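Local coordinates for oxidoreductase, zinc-binding dehydrogenase family (Myxococcus xanthus, PDB 5K1S), which is a zinc-containing medium-chain reductase involved in an alternative de novo route to isovaleryl coenzyme A, at residues Gly55-His59 against Ala342-Leu346; Asn159-Thr163 against Arg354-Val358; Val164-Gly169 against Glu313-Leu318; Ala171-Arg176 against Leu203-Asp207. All coordinates share one frame; numbering follows the deposited sequence.

Contact 1. Residues Gly55-His59 against Ala342-Leu346; sequences GVCYH and AHFRL. With ZN (zinc ion), chain F.
C57 SG has two partners: it binds the zinc ion at 2.5 Å and accepts a weak hydrogen bond from H59 N, a capping bond that places C57 at the N-cap of helix 58-64. Its backbone faces the other way, toward helix 339-347, where the C57 carbonyl carbon meets L346 CD2. H79 and C166 supply the other protein ligands of this zinc. L346 and V56 carry the contact between them. With CG anti to the backbone N (chi1 -176°), L346 reaches across to the backbone of C57 and Y58, and its CD2 lies 3.6 Å from Y58 N. The same methyl reaches Y58 CB at 4.1 Å, while L346 CG sits at the edge of the phenol ring, close to its plane. V56 points at the helix too. Its CG1 lies 3.9 Å from L346 CD2, the two side chains running alongside in opposing directions, and also 3.9 Å from H343 CD2, approaching that imidazole at a slant. V56 CG2 covers A342 CB at 4.2 Å. H343 is buried, and both ring nitrogens have hydrogen-bond partners: ND1 pairs with R64 NE and NE2 with Y138 OH, so the rotation of the ring is fixed beside V56. The chemistry is thus divided by side: sulfur and metal on one face of the 55-59 backbone, van der Waals contacts, mostly of hydrocarbon, with 342-346 on the other.

Contact 2. Residues Asn159-Thr163 against Arg354-Val358; sequences NEAAT and RLVLV
T163 and V356 meet methyl to methyl, one side chain laid crosswise to the other, with T163 CG2 3.5 Å from V356 CG2. The threonine torsion (chi1 61°) sets OG1 between the backbone N and the carbonyl carbon, which leaves CG2 on the strand side; OG1 itself is hydrogen-bonded to Q328 OE1. Against R354 the same residue lies differently: the two pass flank to flank, pointing opposite ways, T163 CG2 standing 3.9 Å from R354 CB and T163 CB 4.0 Å from R354 CG. The arginine then bends at chi2 (-71°), carrying its guanidinium end beyond the threonine, into the neighbourhood of the zinc ion bound by C57 and C166. Strand 354-358 belongs to the mixed sheet of the GroES-like domain, hydrogen-bonded to strand 46-56 on one edge and to strand 330-335 on the other, and the end of helix 158-161 with the turn after it lies across one face. On that face R354 and V356 point toward the turn, whereas L355 and L357 point away. N159 covers the other end. Its amide oxygen OD1 is 3.9 Å from V356 CG1, coming in aslant to that valine, and equally far from V358 CG2, which it meets nearly square on. Between N159 and T163, A162 CB approaches V356 CG1 at 4.4 Å, and A53 of strand 46-56 packs against both A162 and V356.

Contact 3. Residues Val164-Gly169 against Glu313-Leu318; sequences VCCTTG and ELDEAL. With ZN (zinc ion), chain F.
Apolar packing joins V164-G169 to E313-L318, and A317 CB is its centre: it lies 3.7 Å from V164 CG1 and also touches T168 CG2 and the backbone N of G169, meeting side chain and main chain alike. A CB on G169 would run into C165 O of its own helix. Two leucines complete the surface. L318 lies aslant over V164, its CD2 reaching V164 CB at 3.7 Å, and a chi1 near 180° swings L314 CD1 across to C165, 4.0 Å from its CB. The axes of the two short helical segments cross at 79°, 9.0 Å apart, and A317 and G169 meet there.

Hydrogen bonding serves the backbone and the buried polar side chains. V164 O accepts from both T167 N and G169 N, which arrive from opposite faces of its plane; the bond from G169 closes a pi-type turn. T168 turns its methyl to A317 while its OG1 is hydrogen-bonded to S199 OG. E313 OE2 pairs with H173 ND1 and T177 OG1, and E313 OE1 with T310 N.

Metal binding falls on the side away from helix 311-323, where C166 SG holds the zinc ion at 2.3 Å together with C57 and H79. Helix 165-178 leads from the zinc site toward the nucleotide-binding-type domain, and helix 311-323 returns from the parallel sheet to the GroES-like one. At this domain junction the buried polar ends of T168 and E313 thus have partners of their own, and what meets between the helices is chiefly hydrocarbon.

Contact 4. Residues Ala171-Arg176 against Leu203-Asp207; sequences AVHTVR and LARLD
L203 makes a knob-into-hole contact, its side chain set among A171, V172, V175 and R176, where helix 195-206, which follows the first strand of the Rossmann-type parallel sheet, packs on helix 165-178. CD2 fills the hole, 3.8 Å from V175 CB and 3.6 Å from V172 CA. The carbonyl beside it is occupied: A171 O accepts from V175 N in the helix. V172 O receives R176 N and, weakly, T177 OG1. At the rim, all three guanidinium nitrogens of R176 have carboxylate partners. NE gives a weak hydrogen bond to D207 OD2 (3.5 Å, 150°) and NH2 another to D207 OD1 (3.5 Å, 159°), a long two-point salt bridge in which the two planes lie 21° apart; NH1 pairs with E316 of helix 311-323. Extended from CG to NE, the arginine reaches the residue just past the end of helix 195-206. There D207 N is held by weak bonds to L203 O and A204 O. Leucine in place of R176 would probably leave D207 without this cation and cost E316 one of its two arginine partners, R319 remaining, while stripping L203 of a flat polar cover. H173, on another side of the helix, bonds through ND1 to E313 and through NE2 to E300 of the second subunit. L203 CD1 lies over one face of the guanidinium, 3.5 Å from R176 NH2, and L206 CD2 meets its edge in plane.

The zinc ion ties contacts 1 and 3 together: their centres are 19 Å apart, yet C57 SG and C166 SG come within 4.3 Å of each other as ligands of one metal. Contact 2 lies between them, joined to contact 1 by a probable hydrogen bond from V56 N to L355 O (3.0 Å) and to contact 3 where R354 NE packs on T167 CG2 at 3.5 Å; the side chain of R354 is about 6 Å from the zinc. Contacts 3 and 4 share helix 165-178, bridged by E313 OE2 to H173 ND1 (2.7 Å). Contact 4 belongs to the Rossmann-type side, with the side chain of A171 about 13 Å from the zinc ion.

Contact 1. Residues Gly55-His59 against Ala342-Leu346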
# COMPACT_ATOMS: atom_id res chain seq x y z
N GLY A 55 13.37 -19.59 -19.52
CA GLY A 55 12.99 -20.06 -18.21
C GLY A 55 11.55 -20.54 -18.18
O GLY A 55 10.67 -20.00 -18.85
N VAL A 56 11.31 -21.57 -17.37
CA VAL A 56 9.98 -22.11 -17.16
C VAL A 56 9.41 -21.45 -15.91
O VAL A 56 9.92 -21.67 -14.80
CB VAL A 56 10.00 -23.64 -17.03
CG1 VAL A 56 8.58 -24.18 -16.85
CG2 VAL A 56 10.66 -24.27 -18.24
N CYS A 57 8.37 -20.65 -16.08
CA CYS A 57 7.70 -19.97 -14.99
C CYS A 57 6.31 -20.56 -14.81
O CYS A 57 5.63 -20.88 -15.79
CB CYS A 57 7.60 -18.46 -15.27
SG CYS A 57 6.73 -17.52 -14.02
N TYR A 58 5.89 -20.73 -13.55
CA TYR A 58 4.57 -21.30 -13.28
C TYR A 58 3.48 -20.54 -14.00
O TYR A 58 2.43 -21.11 -14.33
CB TYR A 58 4.29 -21.33 -11.78
CG TYR A 58 2.97 -21.99 -11.44
CD1 TYR A 58 2.87 -23.37 -11.34
CD2 TYR A 58 1.83 -21.23 -11.23
CE1 TYR A 58 1.67 -23.98 -11.03
CE2 TYR A 58 0.62 -21.83 -10.92
CZ TYR A 58 0.55 -23.21 -10.82
OH TYR A 58 -0.65 -23.81 -10.51
N HIS A 59 3.69 -19.25 -14.25
CA HIS A 59 2.82 -18.49 -15.14
C HIS A 59 2.56 -19.25 -16.43
O HIS A 59 1.44 -19.25 -16.95
CB HIS A 59 3.46 -17.13 -15.43
CG HIS A 59 2.59 -16.18 -16.19
ND1 HIS A 59 1.66 -15.36 -15.58
CD2 HIS A 59 2.52 -15.90 -17.52
CE1 HIS A 59 1.06 -14.63 -16.50
NE2 HIS A 59 1.56 -14.94 -17.68
N ALA A 342 8.94 -30.69 -18.07
CA ALA A 342 9.28 -29.56 -17.22
C ALA A 342 8.06 -29.07 -16.45
O ALA A 342 8.13 -28.84 -15.24
CB ALA A 342 9.87 -28.43 -18.07
N HIS A 343 6.93 -28.89 -17.15
CA HIS A 343 5.72 -28.44 -16.48
C HIS A 343 5.26 -29.44 -15.43
O HIS A 343 4.87 -29.07 -14.32
CB HIS A 343 4.61 -28.19 -17.49
CG HIS A 343 4.80 -26.94 -18.29
ND1 HIS A 343 3.75 -26.20 -18.79
CD2 HIS A 343 5.93 -26.31 -18.69
CE1 HIS A 343 4.22 -25.16 -19.45
NE2 HIS A 343 5.54 -25.21 -19.40
N PHE A 344 5.28 -30.73 -15.78
CA PHE A 344 4.88 -31.76 -14.82
C PHE A 344 5.71 -31.64 -13.54
O PHE A 344 5.16 -31.63 -12.43
CB PHE A 344 5.04 -33.14 -15.44
CG PHE A 344 4.44 -34.25 -14.61
CD1 PHE A 344 5.15 -34.81 -13.56
CD2 PHE A 344 3.17 -34.73 -14.88
CE1 PHE A 344 4.60 -35.82 -12.80
CE2 PHE A 344 2.62 -35.74 -14.12
CZ PHE A 344 3.34 -36.28 -13.08
N ARG A 345 7.03 -31.53 -13.68
CA ARG A 345 7.88 -31.32 -12.52
C ARG A 345 7.45 -30.08 -11.75
O ARG A 345 7.30 -30.11 -10.52
CB ARG A 345 9.34 -31.18 -12.95
CG ARG A 345 9.99 -32.47 -13.44
CD ARG A 345 11.45 -32.24 -13.79
NE ARG A 345 12.22 -31.73 -12.66
CZ ARG A 345 13.48 -31.34 -12.72
NH1 ARG A 345 14.15 -31.38 -13.87
NH2 ARG A 345 14.09 -30.89 -11.63
N LEU A 346 7.24 -28.97 -12.46
CA LEU A 346 6.92 -27.71 -11.80
C LEU A 346 5.55 -27.77 -11.13
O LEU A 346 5.37 -27.24 -10.03
CB LEU A 346 6.99 -26.57 -12.81
CG LEU A 346 6.77 -25.15 -12.27
CD1 LEU A 346 7.77 -24.82 -11.17
CD2 LEU A 346 6.87 -24.14 -13.40
ZN ZN F . 7.29 -15.29 -14.96

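Contact 2. Residues Asn159-Thr163 against Arg354-Val358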
# COMPACT_ATOMS: atom_id res chain seq x y z
N ASN A 159 21.69 -19.71 -19.49
CA ASN A 159 20.77 -20.37 -18.56
C ASN A 159 20.48 -19.48 -17.36
O ASN A 159 19.32 -19.30 -16.97
CB ASN A 159 21.35 -21.71 -18.13
CG ASN A 159 21.47 -22.70 -19.27
OD1 ASN A 159 20.88 -22.51 -20.33
ND2 ASN A 159 22.22 -23.77 -19.05
N GLU A 160 21.53 -18.93 -16.74
CA GLU A 160 21.33 -18.03 -15.61
C GLU A 160 20.55 -16.80 -16.02
O GLU A 160 19.73 -16.28 -15.25
CB GLU A 160 22.67 -17.63 -15.00
CG GLU A 160 23.22 -18.61 -13.98
CD GLU A 160 24.48 -18.10 -13.31
OE1 GLU A 160 25.35 -17.55 -14.01
OE2 GLU A 160 24.59 -18.24 -12.07
N ALA A 161 20.78 -16.31 -17.24
CA ALA A 161 20.12 -15.09 -17.70
C ALA A 161 18.64 -15.33 -18.00
O ALA A 161 17.82 -14.42 -17.83
CB ALA A 161 20.83 -14.54 -18.94
N ALA A 162 18.29 -16.54 -18.44
CA ALA A 162 16.91 -16.84 -18.81
C ALA A 162 15.99 -17.00 -17.61
O ALA A 162 14.81 -17.33 -17.81
CB ALA A 162 16.87 -18.12 -19.65
N THR A 163 16.47 -16.79 -16.39
CA THR A 163 15.64 -16.90 -15.20
C THR A 163 15.77 -15.66 -14.31
O THR A 163 15.40 -15.71 -13.13
CB THR A 163 15.98 -18.16 -14.40
OG1 THR A 163 17.35 -18.10 -13.98
CG2 THR A 163 15.77 -19.40 -15.24
N ARG A 354 14.99 -23.13 -10.31
CA ARG A 354 14.46 -22.67 -11.59
C ARG A 354 14.81 -23.66 -12.68
O ARG A 354 15.95 -24.14 -12.76
CB ARG A 354 15.02 -21.28 -11.93
CG ARG A 354 14.19 -20.13 -11.37
CD ARG A 354 12.86 -19.99 -12.11
NE ARG A 354 12.02 -18.94 -11.55
CZ ARG A 354 11.11 -19.12 -10.60
NH1 ARG A 354 10.91 -20.32 -10.07
NH2 ARG A 354 10.39 -18.09 -10.17
N LEU A 355 13.83 -23.97 -13.52
CA LEU A 355 14.01 -24.83 -14.68
C LEU A 355 14.22 -23.97 -15.93
O LEU A 355 13.71 -22.85 -16.02
CB LEU A 355 12.81 -25.75 -14.88
CG LEU A 355 12.53 -26.72 -13.73
CD1 LEU A 355 11.19 -27.41 -13.94
CD2 LEU A 355 13.65 -27.74 -13.59
N VAL A 356 14.97 -24.51 -16.88
CA VAL A 356 15.32 -23.79 -18.10
C VAL A 356 15.16 -24.74 -19.28
O VAL A 356 15.62 -25.88 -19.23
CB VAL A 356 16.76 -23.24 -18.04
CG1 VAL A 356 17.12 -22.54 -19.33
CG2 VAL A 356 16.91 -22.29 -16.85
N LEU A 357 14.53 -24.25 -20.34
CA LEU A 357 14.42 -24.98 -21.60
C LEU A 357 15.48 -24.47 -22.57
O LEU A 357 15.57 -23.26 -22.81
CB LEU A 357 13.02 -24.84 -22.20
CG LEU A 357 11.88 -25.46 -21.41
CD1 LEU A 357 10.54 -25.12 -22.04
CD2 LEU A 357 12.05 -26.97 -21.30
N VAL A 358 16.27 -25.39 -23.11
CA VAL A 358 17.35 -25.06 -24.03
C VAL A 358 16.93 -25.53 -25.43
O VAL A 358 16.85 -26.74 -25.67
CB VAL A 358 18.67 -25.72 -23.61
CG1 VAL A 358 19.79 -25.31 -24.55
CG2 VAL A 358 19.00 -25.35 -22.17

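Contact 3. Residues Val164-Gly169 against Glu313-Leu318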
# COMPACT_ATOMS: atom_id res chain seq x y z
N VAL A 164 16.26 -14.55 -14.86
CA VAL A 164 16.53 -13.37 -14.05
C VAL A 164 15.27 -12.52 -13.91
O VAL A 164 15.00 -11.97 -12.84
CB VAL A 164 17.69 -12.57 -14.67
CG1 VAL A 164 17.95 -11.29 -13.89
CG2 VAL A 164 18.94 -13.42 -14.73
N CYS A 165 14.49 -12.39 -14.98
CA CYS A 165 13.38 -11.44 -14.99
C CYS A 165 12.38 -11.76 -13.89
O CYS A 165 11.99 -10.88 -13.12
CB CYS A 165 12.70 -11.45 -16.36
SG CYS A 165 11.56 -10.07 -16.62
N CYS A 166 11.94 -13.01 -13.80
CA CYS A 166 10.89 -13.40 -12.87
C CYS A 166 11.40 -13.68 -11.47
O CYS A 166 10.63 -14.17 -10.63
CB CYS A 166 10.15 -14.63 -13.40
SG CYS A 166 9.42 -14.35 -15.02
N THR A 167 12.67 -13.40 -11.19
CA THR A 167 13.21 -13.56 -9.84
C THR A 167 13.96 -12.30 -9.42
O THR A 167 13.42 -11.48 -8.67
CB THR A 167 14.13 -14.78 -9.77
OG1 THR A 167 15.17 -14.65 -10.74
CG2 THR A 167 13.35 -16.06 -10.03
N THR A 168 15.19 -12.13 -9.91
CA THR A 168 15.95 -10.93 -9.58
C THR A 168 15.31 -9.69 -10.19
O THR A 168 15.37 -8.61 -9.59
CB THR A 168 17.39 -11.08 -10.07
OG1 THR A 168 17.96 -12.28 -9.52
CG2 THR A 168 18.23 -9.89 -9.63
N GLY A 169 14.72 -9.81 -11.38
CA GLY A 169 14.01 -8.68 -11.95
C GLY A 169 12.88 -8.21 -11.05
O GLY A 169 12.74 -7.01 -10.77
N GLU A 313 14.81 -2.07 -14.83
CA GLU A 313 15.01 -3.00 -13.73
C GLU A 313 15.64 -4.30 -14.21
O GLU A 313 16.50 -4.87 -13.52
CB GLU A 313 13.68 -3.28 -13.04
CG GLU A 313 13.08 -2.06 -12.36
CD GLU A 313 11.58 -2.19 -12.15
OE1 GLU A 313 11.00 -3.21 -12.57
OE2 GLU A 313 10.98 -1.26 -11.57
N LEU A 314 15.24 -4.79 -15.38
CA LEU A 314 15.83 -6.01 -15.91
C LEU A 314 17.29 -5.79 -16.27
O LEU A 314 18.14 -6.64 -15.98
CB LEU A 314 15.04 -6.50 -17.13
CG LEU A 314 15.60 -7.75 -17.81
CD1 LEU A 314 15.71 -8.91 -16.83
CD2 LEU A 314 14.75 -8.14 -19.01
N ASP A 315 17.61 -4.66 -16.91
CA ASP A 315 19.01 -4.34 -17.18
C ASP A 315 19.82 -4.35 -15.89
O ASP A 315 20.94 -4.88 -15.87
CB ASP A 315 19.12 -2.97 -17.86
CG ASP A 315 18.67 -3.00 -19.31
OD1 ASP A 315 18.78 -4.07 -19.96
OD2 ASP A 315 18.22 -1.95 -19.82
N GLU A 316 19.27 -3.79 -14.82
CA GLU A 316 19.97 -3.79 -13.54
C GLU A 316 20.02 -5.20 -12.94
O GLU A 316 21.06 -5.62 -12.42
CB GLU A 316 19.29 -2.82 -12.57
CG GLU A 316 19.95 -2.73 -11.20
CD GLU A 316 21.37 -2.20 -11.27
OE1 GLU A 316 21.79 -1.74 -12.36
OE2 GLU A 316 22.07 -2.24 -10.24
N ALA A 317 18.91 -5.93 -13.00
CA ALA A 317 18.89 -7.29 -12.48
C ALA A 317 19.90 -8.17 -13.20
O ALA A 317 20.67 -8.91 -12.57
CB ALA A 317 17.48 -7.88 -12.60
N LEU A 318 19.91 -8.11 -14.53
CA LEU A 318 20.89 -8.87 -15.30
C LEU A 318 22.31 -8.48 -14.91
O LEU A 318 23.20 -9.34 -14.82
CB LEU A 318 20.67 -8.65 -16.80
CG LEU A 318 19.35 -9.20 -17.35
CD1 LEU A 318 19.09 -8.66 -18.75
CD2 LEU A 318 19.37 -10.72 -17.36
ZN ZN F . 7.29 -15.29 -14.96

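Contact 4. Residues Ala171-Arg176 against Leu203-Asp207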
# COMPACT_ATOMS: atom_id res chain seq x y z
N ALA A 171 12.67 -8.83 -7.88
CA ALA A 171 13.28 -8.37 -6.64
C ALA A 171 13.67 -6.90 -6.72
O ALA A 171 13.43 -6.13 -5.79
CB ALA A 171 14.49 -9.24 -6.29
N VAL A 172 14.29 -6.50 -7.83
CA VAL A 172 14.67 -5.09 -8.00
C VAL A 172 13.43 -4.21 -7.90
O VAL A 172 13.42 -3.21 -7.17
CB VAL A 172 15.40 -4.89 -9.35
CG1 VAL A 172 15.62 -3.41 -9.63
CG2 VAL A 172 16.73 -5.64 -9.34
N HIS A 173 12.38 -4.56 -8.64
CA HIS A 173 11.15 -3.77 -8.59
C HIS A 173 10.58 -3.72 -7.17
O HIS A 173 10.13 -2.67 -6.71
CB HIS A 173 10.12 -4.35 -9.56
CG HIS A 173 8.90 -3.50 -9.73
ND1 HIS A 173 8.97 -2.15 -9.98
CD2 HIS A 173 7.59 -3.81 -9.70
CE1 HIS A 173 7.74 -1.66 -10.09
NE2 HIS A 173 6.89 -2.65 -9.92
N THR A 174 10.61 -4.85 -6.47
CA THR A 174 10.04 -4.93 -5.12
C THR A 174 10.94 -4.26 -4.09
O THR A 174 10.50 -3.38 -3.34
CB THR A 174 9.80 -6.39 -4.74
OG1 THR A 174 8.98 -7.02 -5.73
CG2 THR A 174 9.12 -6.50 -3.38
N VAL A 175 12.21 -4.67 -4.04
CA VAL A 175 13.11 -4.21 -2.99
C VAL A 175 13.46 -2.74 -3.18
O VAL A 175 13.46 -1.96 -2.21
CB VAL A 175 14.37 -5.09 -2.96
CG1 VAL A 175 15.35 -4.62 -1.89
CG2 VAL A 175 13.99 -6.55 -2.74
N ARG A 176 13.76 -2.33 -4.41
CA ARG A 176 14.31 -1.00 -4.68
C ARG A 176 13.26 -0.02 -5.17
O ARG A 176 12.95 0.97 -4.49
CB ARG A 176 15.43 -1.11 -5.71
CG ARG A 176 16.68 -1.75 -5.18
CD ARG A 176 17.79 -1.63 -6.19
NE ARG A 176 19.04 -2.21 -5.72
CZ ARG A 176 20.12 -2.35 -6.47
NH1 ARG A 176 20.12 -1.95 -7.73
NH2 ARG A 176 21.22 -2.89 -5.96
N LEU A 203 19.56 -9.22 -2.54
CA LEU A 203 19.49 -7.81 -2.89
C LEU A 203 19.36 -6.94 -1.64
O LEU A 203 19.93 -5.85 -1.57
CB LEU A 203 18.32 -7.57 -3.85
CG LEU A 203 18.23 -6.19 -4.50
CD1 LEU A 203 19.50 -5.85 -5.27
CD2 LEU A 203 17.03 -6.13 -5.42
N ALA A 204 18.60 -7.41 -0.65
CA ALA A 204 18.47 -6.67 0.60
C ALA A 204 19.79 -6.63 1.36
O ALA A 204 20.27 -5.56 1.75
CB ALA A 204 17.37 -7.28 1.46
N ARG A 205 20.40 -7.80 1.56
CA ARG A 205 21.70 -7.85 2.23
C ARG A 205 22.75 -7.05 1.46
O ARG A 205 23.67 -6.50 2.07
CB ARG A 205 22.16 -9.30 2.39
N LEU A 206 22.62 -6.97 0.14
CA LEU A 206 23.56 -6.17 -0.65
C LEU A 206 23.37 -4.68 -0.40
O LEU A 206 24.33 -3.91 -0.51
CB LEU A 206 23.40 -6.49 -2.14
CG LEU A 206 24.36 -5.76 -3.09
CD1 LEU A 206 24.72 -6.66 -4.26
CD2 LEU A 206 23.74 -4.46 -3.60
N ASP A 207 22.15 -4.25 -0.09
CA ASP A 207 21.86 -2.85 0.17
C ASP A 207 22.06 -2.47 1.63
O ASP A 207 21.49 -1.47 2.09
CB ASP A 207 20.43 -2.53 -0.27
CG ASP A 207 20.26 -2.54 -1.78
OD1 ASP A 207 21.17 -3.05 -2.48
OD2 ASP A 207 19.23 -2.03 -2.27